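PDB 3V7D: cell division control protein 4 from Saccharomyces cerevisiae, which serves as the substrate-recognition subunit of an SCF ubiquitin ligase, binding phosphorylated targets such as the CDK inhibitor Sic1 and directing their ubiquitination. Local coordinates for residues B[114-119]-B[455-460]; B[216-221]-B[232-237]; B[435-440]-B[449-454]. The protein carries 1 engineered substitution. One frame throughout, in Å; residues are numbered along the deposited sequence.

Contact 1. Residues B[114-119]-B[455-460]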
loop_
_atom_site.group_PDB
_atom_site.type_symbol
_atom_site.label_atom_id
_atom_site.label_comp_id
_atom_site.label_asym_id
_atom_site.label_seq_id
_atom_site.Cartn_x
_atom_site.Cartn_y
_atom_site.Cartn_z
ATOM N N ARG B 114 10.222 -21.362 -7.773
ATOM C CA ARG B 114 9.300 -21.301 -8.897
ATOM C C ARG B 114 8.499 -22.591 -9.040
ATOM O O ARG B 114 9.060 -23.686 -9.006
ATOM C CB ARG B 114 10.076 -21.014 -10.184
ATOM C CG ARG B 114 9.243 -21.030 -11.455
ATOM C CD ARG B 114 10.080 -20.558 -12.634
ATOM N NE ARG B 114 9.400 -20.758 -13.908
ATOM C CZ ARG B 114 9.961 -20.550 -15.095
ATOM N NH1 ARG B 114 11.219 -20.136 -15.179
ATOM N NH2 ARG B 114 9.263 -20.765 -16.202
ATOM N N THR B 115 7.186 -22.452 -9.186
ATOM C CA THR B 115 6.310 -23.582 -9.474
ATOM C C THR B 115 5.620 -23.333 -10.812
ATOM O O THR B 115 5.004 -22.282 -11.015
ATOM C CB THR B 115 5.229 -23.744 -8.391
ATOM O OG1 THR B 115 5.832 -23.707 -7.093
ATOM C CG2 THR B 115 4.480 -25.060 -8.569
ATOM N N THR B 116 5.728 -24.291 -11.725
ATOM C CA THR B 116 5.131 -24.161 -13.050
ATOM C C THR B 116 4.007 -25.180 -13.219
ATOM O O THR B 116 4.233 -26.382 -13.116
ATOM C CB THR B 116 6.180 -24.351 -14.164
ATOM O OG1 THR B 116 7.199 -23.350 -14.043
ATOM C CG2 THR B 116 5.530 -24.240 -15.541
ATOM N N LEU B 117 2.796 -24.692 -13.470
ATOM C CA LEU B 117 1.625 -25.558 -13.540
ATOM C C LEU B 117 0.912 -25.441 -14.882
ATOM O O LEU B 117 0.930 -24.382 -15.516
ATOM C CB LEU B 117 0.652 -25.221 -12.405
ATOM C CG LEU B 117 1.188 -25.354 -10.978
ATOM C CD1 LEU B 117 0.191 -24.785 -9.982
ATOM C CD2 LEU B 117 1.496 -26.811 -10.654
ATOM N N ARG B 118 0.287 -26.536 -15.304
ATOM C CA ARG B 118 -0.490 -26.566 -16.538
ATOM C C ARG B 118 -1.517 -25.444 -16.561
ATOM O O ARG B 118 -2.185 -25.186 -15.560
ATOM C CB ARG B 118 -1.205 -27.913 -16.685
ATOM C CG ARG B 118 -2.185 -27.970 -17.862
ATOM C CD ARG B 118 -2.906 -29.312 -17.943
ATOM N NE ARG B 118 -1.974 -30.432 -18.021
ATOM C CZ ARG B 118 -1.480 -30.920 -19.154
ATOM N NH1 ARG B 118 -1.831 -30.386 -20.319
ATOM N NH2 ARG B 118 -0.635 -31.942 -19.124
ATOM N N GLY B 119 -1.633 -24.776 -17.706
ATOM C CA GLY B 119 -2.606 -23.711 -17.879
ATOM C C GLY B 119 -3.867 -24.198 -18.570
ATOM O O GLY B 119 -4.377 -25.269 -18.249
ATOM N N GLN B 455 1.782 -23.021 -25.622
ATOM C CA GLN B 455 0.958 -23.502 -24.515
ATOM C C GLN B 455 0.893 -22.484 -23.378
ATOM O O GLN B 455 1.818 -21.698 -23.185
ATOM C CB GLN B 455 1.493 -24.832 -23.982
ATOM C CG GLN B 455 1.364 -26.004 -24.943
ATOM C CD GLN B 455 1.841 -27.309 -24.324
ATOM O OE1 GLN B 455 1.049 -28.218 -24.071
ATOM N NE2 GLN B 455 3.142 -27.403 -24.069
ATOM N N SER B 456 -0.201 -22.501 -22.624
ATOM C CA SER B 456 -0.323 -21.612 -21.475
ATOM C C SER B 456 0.083 -22.325 -20.194
ATOM O O SER B 456 -0.171 -23.516 -20.019
ATOM C CB SER B 456 -1.745 -21.057 -21.350
ATOM O OG SER B 456 -2.688 -22.086 -21.107
ATOM N N PHE B 457 0.729 -21.585 -19.305
ATOM C CA PHE B 457 1.129 -22.115 -18.015
ATOM C C PHE B 457 0.829 -21.082 -16.944
ATOM O O PHE B 457 0.733 -19.889 -17.232
ATOM C CB PHE B 457 2.626 -22.449 -18.011
ATOM C CG PHE B 457 3.006 -23.554 -18.961
ATOM C CD1 PHE B 457 2.927 -24.881 -18.571
ATOM C CD2 PHE B 457 3.441 -23.265 -20.244
ATOM C CE1 PHE B 457 3.273 -25.906 -19.449
ATOM C CE2 PHE B 457 3.794 -24.279 -21.123
ATOM C CZ PHE B 457 3.710 -25.605 -20.724
ATOM N N LEU B 458 0.659 -21.547 -15.711
ATOM C CA LEU B 458 0.605 -20.647 -14.570
ATOM C C LEU B 458 1.926 -20.727 -13.829
ATOM O O LEU B 458 2.370 -21.811 -13.438
ATOM C CB LEU B 458 -0.548 -20.994 -13.622
ATOM C CG LEU B 458 -0.639 -20.092 -12.382
ATOM C CD1 LEU B 458 -0.990 -18.664 -12.774
ATOM C CD2 LEU B 458 -1.640 -20.624 -11.375
ATOM N N GLU B 459 2.556 -19.574 -13.648
ATOM C CA GLU B 459 3.803 -19.500 -12.908
ATOM C C GLU B 459 3.544 -18.941 -11.515
ATOM O O GLU B 459 2.826 -17.950 -11.357
ATOM C CB GLU B 459 4.810 -18.623 -13.655
ATOM C CG GLU B 459 5.118 -19.102 -15.071
ATOM C CD GLU B 459 6.096 -20.268 -15.106
ATOM O OE1 GLU B 459 6.478 -20.693 -16.215
ATOM O OE2 GLU B 459 6.492 -20.756 -14.025
ATOM N N ILE B 460 4.118 -19.585 -10.504
ATOM C CA ILE B 460 4.018 -19.099 -9.135
ATOM C C ILE B 460 5.405 -18.904 -8.529
ATOM O O ILE B 460 6.188 -19.850 -8.421
ATOM C CB ILE B 460 3.196 -20.048 -8.247
ATOM C CG1 ILE B 460 1.808 -20.280 -8.848
ATOM C CG2 ILE B 460 3.074 -19.485 -6.843
ATOM C CD1 ILE B 460 0.982 -21.311 -8.090
HETATM O O HOH W 1 6.940 -21.566 -6.141
#
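Arg114 reaches out from its strand with CG anti to the backbone N (chi1 175°) and its chain extended as far as NE, whereas Glu459 on the facing strand is bent at chi2 (-79°); between them these conformations bring guanidinium and carboxylate together as a salt bridge. The grip is side-on and two-pronged: NE of Arg114 donates to OE2 of Glu459 over 2.9 Å, and NH2 of Arg114 to OE1 of Glu459 over 2.8 Å. It is far from coplanar, for the two planes stand 68° apart and both nitrogens lie above the carboxylate. OE2 of Glu459 also accepts from OG1 of Thr116 at 2.7 Å, on its syn side and from the opposite face to NE, so two donors clamp a single oxygen. NH2 of Arg114 has a further salt bridge to Asp432, so its positive charge is probably shared between two acids.

Such a join is the "Velcro" closure of a WD40 beta-propeller. Strand 113-118, from the early part of the propeller, becomes the outer strand of the blade whose other three strands end the chain, and antiparallel pairing closes the ring. Thr115 with Ile460 and Leu117 with Leu458 are the hydrogen-bonded pairs; N of Leu117 meets O of Leu458 at 2.9 Å. On the face away from the salt bridge, CD1 of Leu117 packs on CD1 of Ile460 at 4.0 Å, while a water ties OG1 of Thr115 to the carbonyl O of Ile460. At the far end of the pairing, OG of Ser456 is hydrogen-bonded to His120 N and Thr122 O.

Contact 2. Residues B[216-221]-B[232-237]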
loop_
_atom_site.group_PDB
_atom_site.type_symbol
_atom_site.label_atom_id
_atom_site.label_comp_id
_atom_site.label_asym_id
_atom_site.label_seq_id
_atom_site.Cartn_x
_atom_site.Cartn_y
_atom_site.Cartn_z
ATOM N N ASN B 216 -24.143 -2.705 2.766
ATOM C CA ASN B 216 -24.049 -4.134 3.077
ATOM C C ASN B 216 -24.806 -5.036 2.102
ATOM O O ASN B 216 -25.446 -5.999 2.513
ATOM C CB ASN B 216 -24.494 -4.425 4.519
ATOM C CG ASN B 216 -23.399 -4.153 5.542
ATOM O OD1 ASN B 216 -22.532 -4.996 5.777
ATOM N ND2 ASN B 216 -23.438 -2.974 6.156
ATOM N N ILE B 217 -24.744 -4.710 0.816
ATOM C CA ILE B 217 -25.308 -5.562 -0.232
ATOM C C ILE B 217 -24.388 -5.532 -1.451
ATOM O O ILE B 217 -24.063 -4.463 -1.960
ATOM C CB ILE B 217 -26.730 -5.112 -0.661
ATOM C CG1 ILE B 217 -27.748 -5.418 0.442
ATOM C CG2 ILE B 217 -27.120 -5.778 -1.993
ATOM C CD1 ILE B 217 -28.655 -4.272 0.771
ATOM N N LYS B 218 -23.964 -6.701 -1.920
ATOM C CA LYS B 218 -23.071 -6.767 -3.072
ATOM C C LYS B 218 -23.839 -6.788 -4.394
ATOM O O LYS B 218 -24.819 -7.521 -4.550
ATOM C CB LYS B 218 -22.126 -7.967 -2.965
ATOM C CG LYS B 218 -21.162 -7.890 -1.785
ATOM C CD LYS B 218 -20.001 -8.858 -1.954
ATOM C CE LYS B 218 -19.022 -8.772 -0.791
ATOM N NZ LYS B 218 -17.709 -9.404 -1.121
ATOM N N TYR B 219 -23.390 -5.961 -5.333
ATOM C CA TYR B 219 -23.987 -5.884 -6.659
ATOM C C TYR B 219 -22.963 -6.250 -7.728
ATOM O O TYR B 219 -21.780 -5.928 -7.605
ATOM C CB TYR B 219 -24.512 -4.472 -6.936
ATOM C CG TYR B 219 -25.598 -4.000 -5.993
ATOM C CD1 TYR B 219 -25.279 -3.389 -4.787
ATOM C CD2 TYR B 219 -26.945 -4.153 -6.315
ATOM C CE1 TYR B 219 -26.265 -2.952 -3.923
ATOM C CE2 TYR B 219 -27.939 -3.718 -5.456
ATOM C CZ TYR B 219 -27.594 -3.119 -4.261
ATOM O OH TYR B 219 -28.574 -2.682 -3.398
ATOM N N ILE B 220 -23.419 -6.915 -8.782
ATOM C CA ILE B 220 -22.574 -7.164 -9.941
ATOM C C ILE B 220 -22.900 -6.152 -11.033
ATOM O O ILE B 220 -24.069 -5.889 -11.314
ATOM C CB ILE B 220 -22.796 -8.574 -10.507
ATOM C CG1 ILE B 220 -22.716 -9.620 -9.397
ATOM C CG2 ILE B 220 -21.788 -8.870 -11.603
ATOM C CD1 ILE B 220 -23.102 -11.011 -9.858
ATOM N N VAL B 221 -21.867 -5.579 -11.639
ATOM C CA VAL B 221 -22.036 -4.652 -12.751
ATOM C C VAL B 221 -21.248 -5.167 -13.947
ATOM O O VAL B 221 -20.036 -5.351 -13.860
ATOM C CB VAL B 221 -21.529 -3.245 -12.392
ATOM C CG1 VAL B 221 -21.924 -2.246 -13.472
ATOM C CG2 VAL B 221 -22.075 -2.818 -11.043
ATOM N N TRP B 232 -26.749 -6.396 -11.297
ATOM C CA TRP B 232 -27.362 -7.549 -10.651
ATOM C C TRP B 232 -26.960 -7.627 -9.185
ATOM O O TRP B 232 -25.846 -7.248 -8.820
ATOM C CB TRP B 232 -26.962 -8.862 -11.333
ATOM C CG TRP B 232 -26.579 -8.767 -12.775
ATOM C CD1 TRP B 232 -25.444 -8.211 -13.291
ATOM C CD2 TRP B 232 -27.306 -9.293 -13.885
ATOM N NE1 TRP B 232 -25.434 -8.337 -14.660
ATOM C CE2 TRP B 232 -26.573 -9.002 -15.051
ATOM C CE3 TRP B 232 -28.523 -9.974 -14.014
ATOM C CZ2 TRP B 232 -27.005 -9.368 -16.323
ATOM C CZ3 TRP B 232 -28.957 -10.336 -15.279
ATOM C CH2 TRP B 232 -28.201 -10.031 -16.415
ATOM N N LYS B 233 -27.864 -8.124 -8.346
ATOM C CA LYS B 233 -27.519 -8.435 -6.966
ATOM C C LYS B 233 -26.750 -9.750 -6.924
ATOM O O LYS B 233 -27.095 -10.693 -7.633
ATOM C CB LYS B 233 -28.773 -8.524 -6.094
ATOM C CG LYS B 233 -29.470 -7.188 -5.883
ATOM C CD LYS B 233 -30.668 -7.318 -4.961
ATOM C CE LYS B 233 -31.773 -8.128 -5.611
ATOM N NZ LYS B 233 -32.365 -7.422 -6.782
ATOM N N LEU B 234 -25.698 -9.800 -6.109
ATOM C CA LEU B 234 -24.948 -11.036 -5.902
ATOM C C LEU B 234 -25.696 -11.918 -4.909
ATOM O O LEU B 234 -25.926 -11.514 -3.771
ATOM C CB LEU B 234 -23.543 -10.737 -5.374
ATOM C CG LEU B 234 -22.648 -11.950 -5.095
ATOM C CD1 LEU B 234 -22.245 -12.642 -6.389
ATOM C CD2 LEU B 234 -21.418 -11.548 -4.289
ATOM N N PRO B 235 -26.095 -13.120 -5.347
ATOM C CA PRO B 235 -26.853 -14.066 -4.517
ATOM C C PRO B 235 -26.122 -14.453 -3.231
ATOM O O PRO B 235 -24.900 -14.617 -3.229
ATOM C CB PRO B 235 -27.001 -15.284 -5.431
ATOM C CG PRO B 235 -26.925 -14.723 -6.813
ATOM C CD PRO B 235 -25.929 -13.607 -6.727
ATOM N N LYS B 236 -26.881 -14.595 -2.148
ATOM C CA LYS B 236 -26.330 -14.962 -0.846
ATOM C C LYS B 236 -26.115 -16.470 -0.721
ATOM O O LYS B 236 -26.687 -17.252 -1.481
ATOM C CB LYS B 236 -27.240 -14.460 0.282
ATOM C CG LYS B 236 -28.625 -13.999 -0.172
ATOM C CD LYS B 236 -29.563 -15.168 -0.468
ATOM C CE LYS B 236 -30.908 -14.681 -0.993
ATOM N NZ LYS B 236 -30.757 -13.895 -2.250
ATOM N N GLU B 237 -25.284 -16.870 0.240
ATOM C CA GLU B 237 -24.980 -18.285 0.458
ATOM C C GLU B 237 -26.123 -19.022 1.160
ATOM O O GLU B 237 -26.937 -18.410 1.852
ATOM C CB GLU B 237 -23.675 -18.448 1.247
ATOM C CG GLU B 237 -22.429 -17.952 0.521
ATOM C CD GLU B 237 -22.016 -16.553 0.943
ATOM O OE1 GLU B 237 -22.708 -15.953 1.794
ATOM O OE2 GLU B 237 -20.995 -16.052 0.426
#
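The beta hairpin of the third WD repeat, made of strands 218-224 and 229-233, sets Ile220 against Trp232 and Tyr219 against Lys233 in antiparallel register. Ile220 and Trp232 form the hydrogen-bonded pair, with N of Trp232 donating to O of Ile220 at 2.7 Å; the return bond from N of Ile220 to O of Trp232 is modelled so short that its exact length is doubtful. The indole is turned edge-on to the neighbouring strand: its CD1 lies 3.3 Å from O of Ile220, close to the ring plane, and the same CD1 packs on CB of Ile220 at 3.9 Å.

Trp232 stands near the end of the third strand of its blade, the place of the tryptophan that gives WD repeats their name, and its NE1 is hydrogen-bonded to OG1 of Thr222, the Trp-to-Ser/Thr link usual in this family. The rings of Phe199 and His230 meet the indole, and Phe262 meets it edge-to-face.

Pairing outlasts the strand. N of Leu234 donates to O of Lys218 at 2.9 Å. Leu234 has CG anti to its backbone N (chi1 179°), and from there its two methyls serve two partners: CD1 meets CD1 of Ile220 at 3.9 Å, the side chains crossing at about a right angle, and CD2 lies 3.8 Å from CD of Lys218, whose chain runs alongside in the same direction. Ile220 and Leu234 both rest on Val177 of the preceding blade. On the opposite face of the sheet from Ile220 and Trp232, CG of Lys233 touches CE2 of Tyr219 at 3.8 Å. The two side chains lie side by side, but the lysine bends farther out, and its NZ is hydrogen-bonded to O of Pro260.

Contact 3. Residues B[435-440]-B[449-454]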
loop_
_atom_site.group_PDB
_atom_site.type_symbol
_atom_site.label_atom_id
_atom_site.label_comp_id
_atom_site.label_asym_id
_atom_site.label_seq_id
_atom_site.Cartn_x
_atom_site.Cartn_y
_atom_site.Cartn_z
ATOM N N GLN B 435 5.146 -15.033 -23.777
ATOM C CA GLN B 435 4.219 -13.949 -23.474
ATOM C C GLN B 435 3.858 -13.979 -21.998
ATOM O O GLN B 435 3.835 -15.043 -21.376
ATOM C CB GLN B 435 2.940 -14.072 -24.307
ATOM C CG GLN B 435 3.159 -14.101 -25.805
ATOM C CD GLN B 435 3.241 -12.719 -26.418
ATOM O OE1 GLN B 435 3.176 -11.705 -25.718
ATOM N NE2 GLN B 435 3.374 -12.670 -27.742
ATOM N N ILE B 436 3.586 -12.806 -21.437
ATOM C CA ILE B 436 3.046 -12.711 -20.089
ATOM C C ILE B 436 1.635 -12.163 -20.208
ATOM O O ILE B 436 1.451 -10.990 -20.517
ATOM C CB ILE B 436 3.874 -11.763 -19.208
ATOM C CG1 ILE B 436 5.371 -12.042 -19.380
ATOM C CG2 ILE B 436 3.439 -11.880 -17.746
ATOM C CD1 ILE B 436 5.796 -13.405 -18.889
ATOM N N TRP B 437 0.638 -13.010 -19.980
ATOM C CA TRP B 437 -0.745 -12.599 -20.189
ATOM C C TRP B 437 -1.299 -11.825 -19.001
ATOM O O TRP B 437 -2.045 -10.865 -19.169
ATOM C CB TRP B 437 -1.632 -13.806 -20.508
ATOM C CG TRP B 437 -1.229 -14.516 -21.768
ATOM C CD1 TRP B 437 -0.871 -15.828 -21.894
ATOM C CD2 TRP B 437 -1.124 -13.944 -23.079
ATOM N NE1 TRP B 437 -0.560 -16.109 -23.204
ATOM C CE2 TRP B 437 -0.704 -14.969 -23.949
ATOM C CE3 TRP B 437 -1.348 -12.665 -23.600
ATOM C CZ2 TRP B 437 -0.505 -14.755 -25.310
ATOM C CZ3 TRP B 437 -1.147 -12.455 -24.953
ATOM C CH2 TRP B 437 -0.731 -13.495 -25.792
ATOM N N SER B 438 -0.929 -12.239 -17.798
ATOM C CA SER B 438 -1.446 -11.592 -16.605
ATOM C C SER B 438 -0.496 -11.790 -15.436
ATOM O O SER B 438 0.024 -12.884 -15.232
ATOM C CB SER B 438 -2.831 -12.142 -16.262
ATOM O OG SER B 438 -3.410 -11.414 -15.197
ATOM N N VAL B 439 -0.262 -10.723 -14.679
ATOM C CA VAL B 439 0.598 -10.797 -13.511
ATOM C C VAL B 439 -0.083 -10.141 -12.304
ATOM O O VAL B 439 -0.798 -9.147 -12.435
ATOM C CB VAL B 439 2.004 -10.178 -13.780
ATOM C CG1 VAL B 439 1.953 -8.653 -13.766
ATOM C CG2 VAL B 439 2.997 -10.667 -12.757
ATOM N N ASN B 440 0.129 -10.725 -11.133
ATOM C CA ASN B 440 -0.496 -10.255 -9.905
ATOM C C ASN B 440 0.380 -10.702 -8.748
ATOM O O ASN B 440 0.912 -11.815 -8.760
ATOM C CB ASN B 440 -1.902 -10.857 -9.774
ATOM C CG ASN B 440 -2.755 -10.163 -8.712
ATOM O OD1 ASN B 440 -2.306 -9.924 -7.592
ATOM N ND2 ASN B 440 -3.999 -9.841 -9.069
ATOM N N ALA B 449 0.266 -15.698 -15.464
ATOM C CA ALA B 449 -0.241 -16.542 -16.535
ATOM C C ALA B 449 0.596 -16.255 -17.771
ATOM O O ALA B 449 0.640 -15.120 -18.251
ATOM C CB ALA B 449 -1.697 -16.232 -16.800
ATOM N N VAL B 450 1.284 -17.275 -18.271
ATOM C CA VAL B 450 2.219 -17.076 -19.366
ATOM C C VAL B 450 1.971 -18.026 -20.524
ATOM O O VAL B 450 1.193 -18.979 -20.419
ATOM C CB VAL B 450 3.678 -17.278 -18.910
ATOM C CG1 VAL B 450 3.994 -16.396 -17.719
ATOM C CG2 VAL B 450 3.931 -18.745 -18.580
ATOM N N GLU B 451 2.647 -17.744 -21.632
ATOM C CA GLU B 451 2.654 -18.624 -22.783
ATOM C C GLU B 451 4.091 -19.035 -23.058
ATOM O O GLU B 451 5.008 -18.209 -22.996
ATOM C CB GLU B 451 2.075 -17.925 -24.015
ATOM C CG GLU B 451 2.206 -18.750 -25.297
ATOM C CD GLU B 451 1.798 -17.987 -26.543
ATOM O OE1 GLU B 451 0.753 -17.304 -26.517
ATOM O OE2 GLU B 451 2.528 -18.070 -27.552
ATOM N N LYS B 452 4.287 -20.314 -23.349
ATOM C CA LYS B 452 5.600 -20.811 -23.729
ATOM C C LYS B 452 5.459 -21.938 -24.740
ATOM O O LYS B 452 4.845 -22.966 -24.454
ATOM C CB LYS B 452 6.376 -21.286 -22.502
ATOM C CG LYS B 452 7.665 -22.011 -22.834
ATOM C CD LYS B 452 8.410 -22.412 -21.567
ATOM C CE LYS B 452 9.373 -23.568 -21.826
ATOM N NZ LYS B 452 10.360 -23.262 -22.901
ATOM N N ASP B 453 6.018 -21.722 -25.926
ATOM C CA ASP B 453 5.988 -22.705 -27.006
ATOM C C ASP B 453 4.582 -23.192 -27.334
ATOM O O ASP B 453 4.340 -24.394 -27.417
ATOM C CB ASP B 453 6.899 -23.890 -26.682
ATOM C CG ASP B 453 8.356 -23.487 -26.578
ATOM O OD1 ASP B 453 8.753 -22.512 -27.253
ATOM O OD2 ASP B 453 9.103 -24.144 -25.822
ATOM N N GLY B 454 3.657 -22.254 -27.506
ATOM C CA GLY B 454 2.314 -22.582 -27.952
ATOM C C GLY B 454 1.393 -23.152 -26.888
ATOM O O GLY B 454 0.344 -23.705 -27.211
#
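Trp437 and Glu451 meet with the indole presenting its edge to the acid. OE1 of Glu451 lies in the ring plane, 3.1 Å from CZ2 of Trp437, and the carboxylate is turned 42° from the ring. Glu451 has CG anti to its backbone N (chi1 173°) and an extended chain beyond, and it crosses the indole at a slant; its CB is 3.3 Å from NE1 of Trp437. Gln435 approaches the same ring differently, its CB lying 3.6 Å above one face of the Trp437 indole, offset toward the rim. Gln435 and Glu451 themselves lie side by side and point the same way, with CB of Gln435 4.0 Å from CB of Glu451. On the other face of the sheet, Ile436 and Val450 also run alongside each other, and CD1 of Ile436 touches CG1 of Val450 at 3.7 Å.

A classic beta bulge lies at Trp437. Trp437 and Ser438 both face Ala449, and the psi of Trp437 (-38°), far from the extended value, is that of the first residue of such a bulge and accommodates the extra residue. O of Ala449 accepts from N of Trp437 at 2.7 Å and, weakly, from N of Ser438 at 3.3 Å, while N of Ala449 donates to O of Ser438. The hairpin of strands 435-442 and 445-452 thus carries an irregularity in the blade that closes the propeller.

Trp437 packs on a polar side chain of the bound peptide, and its NE1 makes a weak hydrogen bond to O of Ser123. The carboxylate beside the ring's C-H edge is probably favourable electrostatically; together with the carbon above one face and the weak bond at NE1, it is consistent with an indole whose rotation is restrained where the peptide is bound.

In the fold
Contacts 1 and 3 belong to one four-stranded blade: strands 445-452 and 455-462 are neighbours in it, and the backbone bond between Phe457 and Val450 joins the two contacts, whose centres are about 8 Å apart. Contact 2 sits in another blade, its centre about 32 Å from both. All three are partly buried, yet their chemistry differs. Contact 1, at the outer edge where distant parts of the chain close the ring, combines antiparallel backbone pairing with a salt bridge and a doubly bonded carboxylate oxygen. Contact 2 is a local hairpin with mainly apolar packing against the preceding blade. Contact 3, at the blade's inner strand, bulges and carries an aromatic side chain that packs on the bound peptide.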